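PDB 1Y07: desulfoferrodoxin (Rbo) from Treponema pallidum subsp. pallidum str. Nichols, which probably reduces superoxide to hydrogen peroxide at a mononuclear iron centre, as superoxide reductases do. Local coordinates for residues L5-L9 with A79-L83; A37-G41 with G123-G127; H50-V54 with A115-C119; M72-I78 with L94-P100. One frame throughout, in Å; residues are numbered along the deposited sequence.

Interaction 1: L5-L9 with A79-L83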
loop_
_atom_site.group_PDB
_atom_site.type_symbol
_atom_site.label_atom_id
_atom_site.label_comp_id
_atom_site.label_asym_id
_atom_site.label_seq_id
_atom_site.Cartn_x
_atom_site.Cartn_y
_atom_site.Cartn_z
ATOM N N LEU B 5 8.140 7.171 0.031
ATOM C CA LEU B 5 7.403 6.441 1.059
ATOM C C LEU B 5 7.871 6.806 2.473
ATOM O O LEU B 5 9.069 6.896 2.738
ATOM C CB LEU B 5 7.572 4.942 0.850
ATOM C CG LEU B 5 6.790 4.364 -0.305
ATOM C CD1 LEU B 5 7.049 2.916 -0.388
ATOM C CD2 LEU B 5 5.301 4.608 -0.139
ATOM N N SER B 6 6.911 7.050 3.364
ATOM C CA SER B 6 7.177 7.188 4.766
ATOM C C SER B 6 6.281 6.234 5.529
ATOM O O SER B 6 5.228 5.822 5.020
ATOM C CB SER B 6 6.893 8.621 5.246
ATOM O OG SER B 6 5.696 9.149 4.655
ATOM N N PHE B 7 6.721 5.909 6.749
ATOM C CA PHE B 7 6.075 4.931 7.604
ATOM C C PHE B 7 5.919 5.496 8.975
ATOM O O PHE B 7 6.856 6.068 9.518
ATOM C CB PHE B 7 6.917 3.653 7.633
ATOM C CG PHE B 7 7.211 3.110 6.258
ATOM C CD1 PHE B 7 8.404 3.428 5.591
ATOM C CD2 PHE B 7 6.283 2.299 5.614
ATOM C CE1 PHE B 7 8.649 2.922 4.288
ATOM C CE2 PHE B 7 6.532 1.811 4.329
ATOM C CZ PHE B 7 7.720 2.129 3.685
ATOM N N PHE B 8 4.733 5.330 9.522
ATOM C CA PHE B 8 4.364 5.842 10.840
ATOM C C PHE B 8 3.749 4.648 11.589
ATOM O O PHE B 8 2.731 4.121 11.154
ATOM C CB PHE B 8 3.334 6.961 10.701
ATOM C CG PHE B 8 3.770 8.061 9.763
ATOM C CD1 PHE B 8 3.698 7.897 8.406
ATOM C CD2 PHE B 8 4.261 9.254 10.259
ATOM C CE1 PHE B 8 4.109 8.902 7.543
ATOM C CE2 PHE B 8 4.684 10.250 9.397
ATOM C CZ PHE B 8 4.597 10.059 8.021
ATOM N N LEU B 9 4.339 4.269 12.719
ATOM C CA LEU B 9 3.987 3.017 13.383
ATOM C C LEU B 9 3.548 3.239 14.824
ATOM O O LEU B 9 4.263 3.855 15.601
ATOM C CB LEU B 9 5.173 2.055 13.348
ATOM C CG LEU B 9 6.034 2.002 12.065
ATOM C CD1 LEU B 9 7.224 1.147 12.316
ATOM C CD2 LEU B 9 5.301 1.444 10.905
ATOM N N ALA B 79 8.061 -7.916 10.436
ATOM C CA ALA B 79 6.610 -7.744 10.473
ATOM C C ALA B 79 6.007 -7.713 9.091
ATOM O O ALA B 79 4.977 -8.336 8.842
ATOM C CB ALA B 79 6.285 -6.494 11.168
ATOM N N TRP B 80 6.655 -6.998 8.190
ATOM C CA TRP B 80 6.107 -6.773 6.856
ATOM C C TRP B 80 7.216 -6.323 5.911
ATOM O O TRP B 80 8.300 -5.889 6.349
ATOM C CB TRP B 80 4.902 -5.786 6.887
ATOM C CG TRP B 80 5.137 -4.436 7.582
ATOM C CD1 TRP B 80 4.657 -4.063 8.802
ATOM C CD2 TRP B 80 5.862 -3.299 7.079
ATOM N NE1 TRP B 80 5.056 -2.780 9.116
ATOM C CE2 TRP B 80 5.801 -2.281 8.082
ATOM C CE3 TRP B 80 6.601 -3.041 5.909
ATOM C CZ2 TRP B 80 6.435 -1.058 7.937
ATOM C CZ3 TRP B 80 7.230 -1.816 5.766
ATOM C CH2 TRP B 80 7.117 -0.833 6.755
ATOM N N VAL B 81 6.932 -6.421 4.623
ATOM C CA VAL B 81 7.775 -5.932 3.554
ATOM C C VAL B 81 6.865 -5.109 2.645
ATOM O O VAL B 81 5.729 -5.534 2.342
ATOM C CB VAL B 81 8.423 -7.095 2.731
ATOM C CG1 VAL B 81 9.118 -6.572 1.489
ATOM C CG2 VAL B 81 9.365 -7.901 3.638
ATOM N N CYS B 82 7.354 -3.956 2.247
ATOM C CA CYS B 82 6.669 -3.045 1.320
ATOM C C CYS B 82 7.525 -2.945 0.047
ATOM O O CYS B 82 8.743 -2.840 0.126
ATOM C CB CYS B 82 6.489 -1.688 1.984
ATOM S SG CYS B 82 5.842 -0.390 0.934
ATOM N N LEU B 83 6.892 -2.965 -1.109
ATOM C CA LEU B 83 7.546 -2.843 -2.386
ATOM C C LEU B 83 7.029 -1.636 -3.082
ATOM O O LEU B 83 5.812 -1.459 -3.206
ATOM C CB LEU B 83 7.225 -4.074 -3.228
ATOM C CG LEU B 83 8.173 -4.406 -4.362
ATOM C CD1 LEU B 83 9.519 -4.720 -3.893
ATOM C CD2 LEU B 83 7.539 -5.519 -5.215
#
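Cys82 SG touches two apolar neighbours on strand 5-9, both on the side facing that strand: Leu5 CD1 meets Cys82 SG at 3.8 Å, and Phe7 CE2 approaches the same Cys82 SG to 4.1 Å. Against the Phe7 ring the sulfur lies at the edge, 88° off the ring normal, so this is a sulfur-aromatic contact made near the ring plane. With SG anti to the Cys82 backbone N (chi1 173°), the thiol is directed across the gap. Beside it, the benzo end of the Trp80 indole reaches Phe7, and Trp80 CH2 lies 3.4 Å from Phe7 CD2. The two six-membered rings are inclined by 34° with centroids 5.2 Å apart, an oblique aromatic pairing. The strand axes come no closer than 10.4 Å, which means that side chains alone span the interval and no hydrogen bond crosses it. Strand 5-9 belongs to a two-stranded hairpin with 16-20 in the N-terminal region, and it lies here against the four-stranded sheet of the immunoglobulin-like iron domain. At the far end Leu9 CD2 touches the indole edge, 4.0 Å from Trp80 CZ2. Further aromatic rings extend the cluster: Phe16 stacks on Trp80, Phe118 also meets the indole, and Tyr116 meets Phe7. The backbone of Cys82 is bonded to Tyr116 on the adjoining strand.

Interaction 2: A37-G41 with G123-G127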
loop_
_atom_site.group_PDB
_atom_site.type_symbol
_atom_site.label_atom_id
_atom_site.label_comp_id
_atom_site.label_asym_id
_atom_site.label_seq_id
_atom_site.Cartn_x
_atom_site.Cartn_y
_atom_site.Cartn_z
ATOM N N ALA B 37 7.563 10.076 11.155
ATOM C CA ALA B 37 8.122 9.157 10.166
ATOM C C ALA B 37 9.334 8.477 10.772
ATOM O O ALA B 37 10.276 9.144 11.286
ATOM C CB ALA B 37 8.528 9.932 8.928
ATOM N N VAL B 38 9.308 7.147 10.777
ATOM C CA VAL B 38 10.462 6.388 11.269
ATOM C C VAL B 38 11.645 6.521 10.283
ATOM O O VAL B 38 11.460 6.688 9.090
ATOM C CB VAL B 38 10.103 4.895 11.525
ATOM C CG1 VAL B 38 8.949 4.758 12.508
ATOM C CG2 VAL B 38 9.770 4.221 10.250
ATOM N N PRO B 39 12.882 6.536 10.759
ATOM C CA PRO B 39 14.003 6.528 9.826
ATOM C C PRO B 39 14.211 5.144 9.211
ATOM O O PRO B 39 13.700 4.135 9.723
ATOM C CB PRO B 39 15.163 6.905 10.717
ATOM C CG PRO B 39 14.803 6.367 12.017
ATOM C CD PRO B 39 13.329 6.585 12.162
ATOM N N VAL B 40 14.905 5.099 8.094
ATOM C CA VAL B 40 15.434 3.845 7.605
ATOM C C VAL B 40 16.794 3.634 8.258
ATOM O O VAL B 40 17.570 4.609 8.408
ATOM C CB VAL B 40 15.602 3.861 6.081
ATOM C CG1 VAL B 40 16.586 2.774 5.627
ATOM C CG2 VAL B 40 14.244 3.651 5.394
ATOM N N GLY B 41 17.113 2.392 8.630
ATOM C CA GLY B 41 18.386 2.097 9.280
ATOM C C GLY B 41 19.588 2.411 8.397
ATOM O O GLY B 41 19.541 2.225 7.172
ATOM N N GLY B 123 13.340 -1.539 13.535
ATOM C CA GLY B 123 12.753 -0.537 12.652
ATOM C C GLY B 123 12.822 -0.814 11.141
ATOM O O GLY B 123 12.994 -1.959 10.709
ATOM N N VAL B 124 12.688 0.236 10.329
ATOM C CA VAL B 124 12.612 0.036 8.886
ATOM C C VAL B 124 13.977 0.112 8.213
ATOM O O VAL B 124 14.813 0.945 8.590
ATOM C CB VAL B 124 11.686 1.067 8.200
ATOM C CG1 VAL B 124 11.564 0.760 6.699
ATOM C CG2 VAL B 124 10.330 1.124 8.901
ATOM N N TRP B 125 14.146 -0.728 7.191
ATOM C CA TRP B 125 15.325 -0.819 6.328
ATOM C C TRP B 125 14.961 -0.940 4.834
ATOM O O TRP B 125 14.024 -1.668 4.445
ATOM C CB TRP B 125 16.197 -2.032 6.725
ATOM C CG TRP B 125 16.659 -1.968 8.149
ATOM C CD1 TRP B 125 15.916 -2.219 9.274
ATOM C CD2 TRP B 125 17.943 -1.561 8.603
ATOM N NE1 TRP B 125 16.671 -2.012 10.401
ATOM C CE2 TRP B 125 17.926 -1.602 10.021
ATOM C CE3 TRP B 125 19.111 -1.187 7.957
ATOM C CZ2 TRP B 125 19.048 -1.295 10.792
ATOM C CZ3 TRP B 125 20.223 -0.863 8.714
ATOM C CH2 TRP B 125 20.186 -0.916 10.124
ATOM N N SER B 126 15.701 -0.255 3.978
ATOM C CA SER B 126 15.459 -0.336 2.553
ATOM C C SER B 126 16.583 -0.965 1.712
ATOM O O SER B 126 17.767 -0.871 2.045
ATOM C CB SER B 126 15.127 1.041 1.994
ATOM O OG SER B 126 16.224 1.911 2.031
ATOM N N GLY B 127 16.179 -1.605 0.618
ATOM C CA GLY B 127 17.083 -2.269 -0.294
ATOM C C GLY B 127 16.557 -2.350 -1.715
ATOM O O GLY B 127 15.347 -2.228 -1.954
#
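Gly41 N donates to Val124 O at 2.7 Å, and this bond ties the loop 37-41, which runs on from the N-terminal region, to strand 123-127, the edge strand, within this chain, of the four-stranded sheet of the immunoglobulin-like beta sandwich. The amide approaches in the carbonyl plane with a C=O...N angle of 159°. A second, weaker donor shares the same oxygen: the CA-H of Val40, whose CA is 3.1 Å from Val124 O. Gly41 then lies directly over the Trp125 indole, its CA 3.4 Å from the centroid of the six-membered ring and 6° off the normal, a CH-pi contact that the absence of a side chain permits. Valines close the flanks. Val38 CG2 presses on Val124 CG2 at 3.4 Å, tighter than usual for two methyl groups, while Val40 CG1, anti to its own backbone N (chi1 160°), reaches over to Ser126 N, 3.6 Å away, an amide with no polar partner in the model. The second shell fixes the indole. On the face opposite Gly41 it stacks on the iron ligand His50, so the loop backbone and a metal ligand sandwich one ring, and at its edge Trp125 NE1 is hydrogen-bonded to His122 O.

Interaction 3: H50-V54 with A115-C119. With FE (Fe (III) ion), chain H.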
loop_
_atom_site.group_PDB
_atom_site.type_symbol
_atom_site.label_atom_id
_atom_site.label_comp_id
_atom_site.label_asym_id
_atom_site.label_seq_id
_atom_site.Cartn_x
_atom_site.Cartn_y
_atom_site.Cartn_z
ATOM N N HIS B 50 19.224 -7.133 8.156
ATOM C CA HIS B 50 18.070 -6.217 7.974
ATOM C C HIS B 50 17.844 -5.612 6.592
ATOM O O HIS B 50 16.688 -5.309 6.276
ATOM C CB HIS B 50 18.036 -5.082 9.034
ATOM C CG HIS B 50 17.723 -5.563 10.422
ATOM N ND1 HIS B 50 18.712 -5.932 11.322
ATOM C CD2 HIS B 50 16.535 -5.785 11.044
ATOM C CE1 HIS B 50 18.137 -6.357 12.437
ATOM N NE2 HIS B 50 16.812 -6.333 12.272
ATOM N N ILE B 51 18.884 -5.438 5.765
ATOM C CA ILE B 51 18.663 -4.919 4.405
ATOM C C ILE B 51 17.963 -5.947 3.496
ATOM O O ILE B 51 18.489 -7.043 3.313
ATOM C CB ILE B 51 19.975 -4.431 3.753
ATOM C CG1 ILE B 51 20.474 -3.198 4.499
ATOM C CG2 ILE B 51 19.776 -4.169 2.250
ATOM C CD1 ILE B 51 21.647 -2.628 3.914
ATOM N N PRO B 52 16.827 -5.582 2.889
ATOM C CA PRO B 52 16.098 -6.476 1.994
ATOM C C PRO B 52 16.894 -6.751 0.714
ATOM O O PRO B 52 17.486 -5.826 0.126
ATOM C CB PRO B 52 14.757 -5.731 1.721
ATOM C CG PRO B 52 14.934 -4.398 2.149
ATOM C CD PRO B 52 16.152 -4.284 3.005
ATOM N N VAL B 53 16.972 -8.036 0.361
ATOM C CA VAL B 53 17.535 -8.490 -0.884
ATOM C C VAL B 53 16.394 -8.771 -1.837
ATOM O O VAL B 53 15.497 -9.529 -1.502
ATOM C CB VAL B 53 18.414 -9.788 -0.671
ATOM C CG1 VAL B 53 18.758 -10.486 -1.997
ATOM C CG2 VAL B 53 19.688 -9.460 0.113
ATOM N N VAL B 54 16.466 -8.191 -3.035
ATOM C CA VAL B 54 15.429 -8.317 -4.055
ATOM C C VAL B 54 15.895 -9.249 -5.178
ATOM O O VAL B 54 17.009 -9.138 -5.664
ATOM C CB VAL B 54 15.016 -6.890 -4.603
ATOM C CG1 VAL B 54 13.931 -6.988 -5.648
ATOM C CG2 VAL B 54 14.576 -5.987 -3.436
ATOM N N ALA B 115 12.542 -1.916 -2.086
ATOM C CA ALA B 115 11.898 -2.718 -1.064
ATOM C C ALA B 115 12.225 -2.149 0.294
ATOM O O ALA B 115 13.316 -1.622 0.474
ATOM C CB ALA B 115 12.336 -4.164 -1.150
ATOM N N TYR B 116 11.295 -2.311 1.242
ATOM C CA TYR B 116 11.371 -1.806 2.618
ATOM C C TYR B 116 10.885 -2.914 3.530
ATOM O O TYR B 116 9.961 -3.580 3.184
ATOM C CB TYR B 116 10.511 -0.551 2.837
ATOM C CG TYR B 116 10.696 0.526 1.789
ATOM C CD1 TYR B 116 10.088 0.404 0.552
ATOM C CD2 TYR B 116 11.513 1.639 2.024
ATOM C CE1 TYR B 116 10.242 1.372 -0.433
ATOM C CE2 TYR B 116 11.660 2.622 1.045
ATOM C CZ TYR B 116 11.030 2.456 -0.191
ATOM O OH TYR B 116 11.170 3.365 -1.231
ATOM N N GLU B 117 11.562 -3.139 4.661
ATOM C CA GLU B 117 11.139 -4.161 5.654
ATOM C C GLU B 117 11.138 -3.539 7.024
ATOM O O GLU B 117 11.980 -2.692 7.314
ATOM C CB GLU B 117 12.020 -5.414 5.622
ATOM C CG GLU B 117 13.442 -5.214 6.105
ATOM C CD GLU B 117 13.648 -5.336 7.621
ATOM O OE1 GLU B 117 14.799 -5.177 8.087
ATOM O OE2 GLU B 117 12.698 -5.542 8.371
ATOM N N PHE B 118 10.187 -3.925 7.861
ATOM C CA PHE B 118 10.127 -3.487 9.250
ATOM C C PHE B 118 10.414 -4.626 10.230
ATOM O O PHE B 118 9.694 -5.626 10.248
ATOM C CB PHE B 118 8.721 -2.917 9.565
ATOM C CG PHE B 118 8.562 -2.463 11.017
ATOM C CD1 PHE B 118 9.285 -1.394 11.504
ATOM C CD2 PHE B 118 7.688 -3.113 11.878
ATOM C CE1 PHE B 118 9.158 -1.001 12.822
ATOM C CE2 PHE B 118 7.556 -2.701 13.209
ATOM C CZ PHE B 118 8.281 -1.663 13.668
ATOM N N CYS B 119 11.445 -4.434 11.054
ATOM C CA CYS B 119 11.718 -5.329 12.175
ATOM C C CYS B 119 11.122 -4.724 13.459
ATOM O O CYS B 119 11.228 -3.536 13.717
ATOM C CB CYS B 119 13.211 -5.553 12.310
ATOM S SG CYS B 119 13.693 -6.229 13.929
HETATM FE FE FE H . 15.660 -7.065 14.068
#
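The mononuclear iron site gathers the contact at one end: His50 NE2 binds the iron at 2.3 Å and Cys119 SG binds it at 2.1 Å. Seen from the metal, these two ligands subtend about 107°, and the sulfur lies at the edge of the imidazole, in its plane, with Cys119 SG 3.5 Å from His50 NE2. SG stands anti to the Cys119 backbone N (chi1 163°), which aims the thiolate from the strand end toward the metal. The other imidazole nitrogen, His50 ND1, is hydrogen-bonded to Ala46 O, an anchor that fixes the ring's rotation. Glu117 reaches from the strand toward the histidine. Its chain is bent at chi2, bringing the carboxylate alongside the imidazole edge with the two planes only 19° apart; Glu117 OE1 comes within 2.6 Å of His50 O and also lies near the ring carbons. Farther from the metal the chemistry turns apolar. Pro52 CG sits 3.6 Å from Ala115 O, and the Ala115 methyl nestles between Pro52 and Val54, with Val54 CG2 at 3.7 Å from Ala115 CB. Here the strand that holds Val53 and Val54 and strand 115-119 come from different sheets and approach to 7.4 Å between axes, without a backbone hydrogen bond between them, as the facing layers of a beta sandwich do. His70, His76 and His122 complete the coordination, and the resulting four-histidine, one-cysteine iron is the hallmark centre of superoxide reductases, carried on an immunoglobulin-like fold.

Interaction 4: M72-I78 with L94-P100. With FE (Fe (III) ion), chain H.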
loop_
_atom_site.group_PDB
_atom_site.type_symbol
_atom_site.label_atom_id
_atom_site.label_comp_id
_atom_site.label_asym_id
_atom_site.label_seq_id
_atom_site.Cartn_x
_atom_site.Cartn_y
_atom_site.Cartn_z
ATOM N N MET B 72 12.851 -14.909 12.901
ATOM C CA MET B 72 11.416 -14.895 12.870
ATOM C C MET B 72 10.886 -15.647 14.107
ATOM O O MET B 72 10.494 -16.841 14.032
ATOM C CB MET B 72 10.935 -15.522 11.561
ATOM C CG MET B 72 11.344 -14.773 10.307
ATOM S SD MET B 72 10.505 -13.205 10.150
ATOM C CE MET B 72 8.914 -13.699 9.777
ATOM N N THR B 73 10.926 -14.946 15.244
ATOM C CA THR B 73 10.415 -15.418 16.540
ATOM C C THR B 73 9.415 -14.429 17.115
ATOM O O THR B 73 9.402 -13.274 16.713
ATOM C CB THR B 73 11.565 -15.544 17.569
ATOM O OG1 THR B 73 11.988 -14.237 17.991
ATOM C CG2 THR B 73 12.802 -16.178 16.956
ATOM N N PRO B 74 8.614 -14.831 18.104
ATOM C CA PRO B 74 7.604 -13.906 18.649
ATOM C C PRO B 74 8.191 -12.617 19.250
ATOM O O PRO B 74 7.522 -11.592 19.250
ATOM C CB PRO B 74 6.903 -14.743 19.730
ATOM C CG PRO B 74 7.207 -16.171 19.370
ATOM C CD PRO B 74 8.600 -16.137 18.796
ATOM N N GLU B 75 9.426 -12.662 19.737
ATOM C CA GLU B 75 10.034 -11.500 20.420
ATOM C C GLU B 75 10.821 -10.602 19.448
ATOM O O GLU B 75 11.016 -9.404 19.698
ATOM C CB GLU B 75 10.946 -11.966 21.564
ATOM C CG GLU B 75 10.316 -12.976 22.530
ATOM C CD GLU B 75 10.343 -14.425 22.027
ATOM O OE1 GLU B 75 11.436 -14.977 21.780
ATOM O OE2 GLU B 75 9.261 -15.031 21.886
ATOM N N HIS B 76 11.262 -11.210 18.351
ATOM C CA HIS B 76 12.086 -10.581 17.337
ATOM C C HIS B 76 11.774 -11.140 15.950
ATOM O O HIS B 76 12.093 -12.292 15.634
ATOM C CB HIS B 76 13.540 -10.800 17.676
ATOM C CG HIS B 76 14.476 -9.949 16.897
ATOM N ND1 HIS B 76 15.816 -10.242 16.786
ATOM C CD2 HIS B 76 14.275 -8.807 16.190
ATOM C CE1 HIS B 76 16.406 -9.312 16.057
ATOM N NE2 HIS B 76 15.491 -8.434 15.675
ATOM N N TYR B 77 11.134 -10.320 15.121
ATOM C CA TYR B 77 10.610 -10.783 13.829
ATOM C C TYR B 77 10.544 -9.660 12.790
ATOM O O TYR B 77 10.508 -8.470 13.145
ATOM C CB TYR B 77 9.207 -11.371 14.035
ATOM C CG TYR B 77 8.232 -10.423 14.686
ATOM C CD1 TYR B 77 7.449 -9.589 13.911
ATOM C CD2 TYR B 77 8.104 -10.333 16.071
ATOM C CE1 TYR B 77 6.558 -8.680 14.493
ATOM C CE2 TYR B 77 7.213 -9.420 16.666
ATOM C CZ TYR B 77 6.438 -8.600 15.863
ATOM O OH TYR B 77 5.528 -7.697 16.385
ATOM N N ILE B 78 10.508 -10.047 11.516
ATOM C CA ILE B 78 10.150 -9.109 10.424
ATOM C C ILE B 78 8.636 -9.092 10.280
ATOM O O ILE B 78 7.997 -10.107 9.982
ATOM C CB ILE B 78 10.795 -9.515 9.086
ATOM C CG1 ILE B 78 12.317 -9.686 9.225
ATOM C CG2 ILE B 78 10.451 -8.483 8.031
ATOM C CD1 ILE B 78 13.003 -8.523 9.946
ATOM N N LEU B 94 4.341 -10.545 7.044
ATOM C CA LEU B 94 4.965 -11.876 7.058
ATOM C C LEU B 94 4.444 -12.761 8.238
ATOM O O LEU B 94 4.386 -12.287 9.364
ATOM C CB LEU B 94 6.476 -11.687 7.244
ATOM C CG LEU B 94 7.256 -11.590 5.926
ATOM C CD1 LEU B 94 7.010 -10.312 5.170
ATOM C CD2 LEU B 94 8.730 -11.702 6.202
ATOM N N PRO B 95 4.038 -14.015 7.993
ATOM C CA PRO B 95 3.703 -14.940 9.092
ATOM C C PRO B 95 4.908 -15.080 9.999
ATOM O O PRO B 95 6.009 -15.349 9.488
ATOM C CB PRO B 95 3.396 -16.251 8.355
ATOM C CG PRO B 95 2.919 -15.791 7.024
ATOM C CD PRO B 95 3.813 -14.644 6.691
ATOM N N VAL B 96 4.705 -14.855 11.297
ATOM C CA VAL B 96 5.819 -14.785 12.268
ATOM C C VAL B 96 6.570 -16.118 12.386
ATOM O O VAL B 96 7.771 -16.146 12.703
ATOM C CB VAL B 96 5.346 -14.328 13.667
ATOM C CG1 VAL B 96 4.578 -15.448 14.385
ATOM C CG2 VAL B 96 6.548 -13.868 14.511
ATOM N N ASP B 97 5.861 -17.212 12.093
ATOM C CA ASP B 97 6.471 -18.548 12.158
ATOM C C ASP B 97 6.944 -19.128 10.804
ATOM O O ASP B 97 7.250 -20.317 10.684
ATOM C CB ASP B 97 5.533 -19.509 12.889
ATOM C CG ASP B 97 4.162 -19.589 12.262
ATOM O OD1 ASP B 97 3.774 -18.658 11.499
ATOM O OD2 ASP B 97 3.398 -20.563 12.480
ATOM N N GLY B 98 7.039 -18.271 9.798
ATOM C CA GLY B 98 7.562 -18.645 8.503
ATOM C C GLY B 98 8.960 -18.087 8.341
ATOM O O GLY B 98 9.616 -17.671 9.313
ATOM N N ALA B 99 9.404 -18.019 7.093
ATOM C CA ALA B 99 10.735 -17.510 6.817
ATOM C C ALA B 99 10.683 -15.984 6.677
ATOM O O ALA B 99 9.610 -15.403 6.433
ATOM C CB ALA B 99 11.227 -18.125 5.556
ATOM N N PRO B 100 11.835 -15.341 6.776
ATOM C CA PRO B 100 11.900 -13.887 6.600
ATOM C C PRO B 100 11.949 -13.558 5.129
ATOM O O PRO B 100 12.926 -13.019 4.662
ATOM C CB PRO B 100 13.218 -13.514 7.305
ATOM C CG PRO B 100 14.075 -14.719 7.071
ATOM C CD PRO B 100 13.156 -15.915 7.093
HETATM FE FE FE H . 15.660 -7.065 14.068
HETATM O O HOH W 1 6.215 -11.677 11.244
#
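Met72 is the knob of this contact and the loop 94-100 supplies the hollow. Its chain is bent at both chi2 (-69°) and chi3 (-71°), which curls the methyl end back into a pocket lined by two carbonyls and a leucine: Met72 CE lies 3.4 Å from Pro95 O, with Ala99 O and Leu94 CB a little farther. Along the same chain, Met72 CG rests on the proline ring at 3.8 Å from Pro100 CB. A weak bond, Ile78 N to Met72 SD at 3.4 Å, steadies the curl from within the loop. The reverse fit is made by Val96, carried on the type I turn Pro95-Gly98: its CG2 drops into a notch between Thr73 O and Tyr77, 3.7 Å from Tyr77 CB. Ile78 and Leu94 lie side by side, with Ile78 CG2 and Leu94 CD2 4.1 Å apart. No direct hydrogen bond joins the segments; instead one water donates to Ile78 O and to Leu94 O, at 2.7 Å each. Inside the loop, Thr73 N and Thr73 OG1 both donate to His76 O, fixing the backbone of the histidine whose NE2 binds iron at 2.1 Å, one of the four histidine ligands typical of a superoxide reductase centre.

Interactions 1 and 3 are buried, interaction 2 is partly buried and interaction 4 lies at the surface. Three of them converge on the four-stranded sheet: 79-83 and 115-119 are neighbouring strands, and 123-127 borders the latter. Interactions 1 and 2 both attach the N-terminal region to that sheet, the first through aromatic and sulfur packing, the second through a backbone bond and a glycine over an indole; Phe7 O and Val38 N probably bond between them. Interactions 3 and 4 share the iron, to which interaction 3 gives two ligands and interaction 4 one, with Cys119 SG close to His76 NE2. Interaction 3 adds sheet-to-sheet packing, whereas interaction 4 joins two loops through methionine, valine and a bridging water.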